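Local coordinates for protein PHB depolymerase (Penicillium funiculosum, PDB 2D81) that hydrolyses the ester bonds of the biopolyester polyhydroxybutyrate and has a circularly permuted alpha/beta hydrolase fold, at residues Tyr56-Met60 with Asp286-Trp290. Coordinates in Å, arbitrary orientation, origin at the centre of the assembly. Residues are numbered along the deposited sequence.
With RB3 ((1R)-3-{[(1R)-3-methoxy-1-methyl-3-oxopropyl]oxy}-1-methyl-3-oxopropyl (3R)-3-hydroxybutanoate), chain C.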
loop_
_atom_site.group_PDB
_atom_site.type_symbol
_atom_site.label_atom_id
_atom_site.label_comp_id
_atom_site.label_asym_id
_atom_site.label_seq_id
_atom_site.Cartn_x
_atom_site.Cartn_y
_atom_site.Cartn_z
ATOM N N TYR A 56 13.821 2.977 13.718
ATOM C CA TYR A 56 12.482 2.817 13.168
ATOM C C TYR A 56 11.382 3.047 14.207
ATOM O O TYR A 56 10.277 3.458 13.858
ATOM C CB TYR A 56 12.334 1.427 12.533
ATOM C CG TYR A 56 12.142 0.309 13.529
ATOM C CD1 TYR A 56 10.869 -0.036 13.980
ATOM C CD2 TYR A 56 13.234 -0.387 14.043
ATOM C CE1 TYR A 56 10.686 -1.044 14.920
ATOM C CE2 TYR A 56 13.064 -1.399 14.985
ATOM C CZ TYR A 56 11.788 -1.720 15.418
ATOM O OH TYR A 56 11.609 -2.716 16.350
ATOM N N THR A 57 11.675 2.791 15.482
ATOM C CA THR A 57 10.672 3.009 16.525
ATOM C C THR A 57 10.376 4.496 16.709
ATOM O O THR A 57 9.327 4.864 17.239
ATOM C CB THR A 57 11.104 2.417 17.893
ATOM O OG1 THR A 57 12.341 3.004 18.308
ATOM C CG2 THR A 57 11.264 0.905 17.796
ATOM N N SER A 58 11.296 5.349 16.268
ATOM C CA SER A 58 11.050 6.788 16.263
ATOM C C SER A 58 10.046 7.152 15.175
ATOM O O SER A 58 9.510 8.258 15.165
ATOM C CB SER A 58 12.354 7.558 16.033
ATOM O OG SER A 58 13.227 7.438 17.144
ATOM N N CYS A 59 9.812 6.215 14.258
ATOM C CA CYS A 59 8.799 6.375 13.218
ATOM C C CYS A 59 7.533 5.618 13.621
ATOM O O CYS A 59 6.712 5.261 12.775
ATOM C CB CYS A 59 9.331 5.849 11.872
ATOM S SG CYS A 59 10.779 6.771 11.250
ATOM N N MET A 60 7.380 5.388 14.924
ATOM C CA MET A 60 6.230 4.666 15.455
ATOM C C MET A 60 5.768 5.248 16.788
ATOM O O MET A 60 6.313 6.238 17.268
ATOM C CB MET A 60 6.575 3.186 15.646
ATOM C CG MET A 60 6.872 2.436 14.360
ATOM S SD MET A 60 7.345 0.716 14.678
ATOM C CE MET A 60 5.793 0.053 15.247
ATOM N N ASP A 286 9.033 -4.145 3.603
ATOM C CA ASP A 286 10.332 -3.619 4.008
ATOM C C ASP A 286 10.417 -2.095 3.927
ATOM O O ASP A 286 10.614 -1.530 2.850
ATOM C CB ASP A 286 11.430 -4.248 3.149
ATOM C CG ASP A 286 12.821 -3.916 3.646
ATOM O OD1 ASP A 286 12.939 -3.282 4.718
ATOM O OD2 ASP A 286 13.794 -4.293 2.964
ATOM N N TRP A 287 10.268 -1.437 5.073
ATOM C CA TRP A 287 10.492 0.004 5.168
ATOM C C TRP A 287 11.644 0.341 6.121
ATOM O O TRP A 287 11.799 1.492 6.544
ATOM C CB TRP A 287 9.213 0.716 5.632
ATOM C CG TRP A 287 8.729 0.314 7.000
ATOM C CD1 TRP A 287 8.104 -0.854 7.344
ATOM C CD2 TRP A 287 8.843 1.078 8.208
ATOM N NE1 TRP A 287 7.821 -0.861 8.691
ATOM C CE2 TRP A 287 8.265 0.312 9.245
ATOM C CE3 TRP A 287 9.378 2.337 8.514
ATOM C CZ2 TRP A 287 8.207 0.762 10.567
ATOM C CZ3 TRP A 287 9.322 2.786 9.831
ATOM C CH2 TRP A 287 8.739 1.998 10.841
ATOM N N VAL A 288 12.463 -0.654 6.449
ATOM C CA VAL A 288 13.547 -0.449 7.412
ATOM C C VAL A 288 14.904 -0.929 6.909
ATOM O O VAL A 288 15.935 -0.650 7.528
ATOM C CB VAL A 288 13.246 -1.153 8.754
ATOM C CG1 VAL A 288 11.975 -0.584 9.356
ATOM C CG2 VAL A 288 13.118 -2.659 8.542
ATOM N N GLY A 289 14.898 -1.653 5.793
ATOM C CA GLY A 289 16.141 -2.100 5.189
ATOM C C GLY A 289 16.503 -3.554 5.447
ATOM O O GLY A 289 17.675 -3.926 5.343
ATOM N N TRP A 290 15.513 -4.381 5.777
ATOM C CA TRP A 290 15.755 -5.814 5.952
ATOM C C TRP A 290 16.471 -6.417 4.747
ATOM O O TRP A 290 17.434 -7.171 4.891
ATOM C CB TRP A 290 14.439 -6.573 6.151
ATOM C CG TRP A 290 13.837 -6.467 7.512
ATOM C CD1 TRP A 290 14.416 -6.812 8.700
ATOM C CD2 TRP A 290 12.509 -6.040 7.823
ATOM N NE1 TRP A 290 13.526 -6.631 9.733
ATOM C CE2 TRP A 290 12.347 -6.156 9.221
ATOM C CE3 TRP A 290 11.437 -5.570 7.053
ATOM C CZ2 TRP A 290 11.155 -5.818 9.867
ATOM C CZ3 TRP A 290 10.250 -5.234 7.694
ATOM C CH2 TRP A 290 10.120 -5.359 9.090
HETATM O O1M RB3 C . 2.878 -2.528 14.587
HETATM C C1A RB3 C . 2.960 -2.656 13.346
HETATM O O1A RB3 C . 2.926 -3.736 12.716
HETATM C C2A RB3 C . 3.115 -1.373 12.525
HETATM C C3A RB3 C . 4.376 -1.414 11.659
HETATM C C4A RB3 C . 4.480 -0.097 10.888
HETATM O O3A RB3 C . 5.527 -1.566 12.507
HETATM C C1B RB3 C . 6.476 -2.372 11.958
HETATM O O1B RB3 C . 6.533 -2.538 10.740
HETATM C C2B RB3 C . 7.468 -3.066 12.894
HETATM C C3B RB3 C . 8.698 -3.624 12.171
HETATM C C4B RB3 C . 9.526 -2.506 11.534
HETATM O O3B RB3 C . 9.524 -4.314 13.122
HETATM C C1C RB3 C . 9.137 -5.605 13.307
HETATM O O1C RB3 C . 7.946 -5.910 13.262
HETATM C C2C RB3 C . 10.202 -6.668 13.587
HETATM C C3C RB3 C . 9.970 -7.335 14.944
HETATM C C4C RB3 C . 11.057 -8.373 15.226
HETATM O O3C RB3 C . 9.953 -6.339 15.970
#
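The W287 indole (chi1 p) reaches from the 286-290 loop to segment 56-60, packing on Y56 of its 3-10 turn and on C59 and M60 that follow. W287 CZ3 lies 3.7 Å from C59 CB. W287 CH2 lies 4.0 Å from both Y56 CB and M60 CG, and 3.7 Å from Y56 O. M60 SD sits 5.4 Å from the centroid of the W287 six-membered ring, at its edge, a Met-aromatic contact. Y56 CB also meets V288 CG1 at 3.8 Å; chi1 p then leads the phenol away. A disulfide to C50 ties down C59, while Y23 stacks on W287. D286 OD1 holds its loop, accepting from the backbone N of V288, G289 and W290, an Asx turn and Asx motif. W287 NE1 donates to RB3 O1B (2.9 Å). RB3 C4B, a methyl, lies 3.7 Å from Y56 CD1 and 3.8 Å from V288 CG1 and W290 CH2. Side-chain packing between the segments is thus apolar, and the indole N-H serves the ester carbonyl, consistent with a pocket wall that accepts a polyester with methyl side groups.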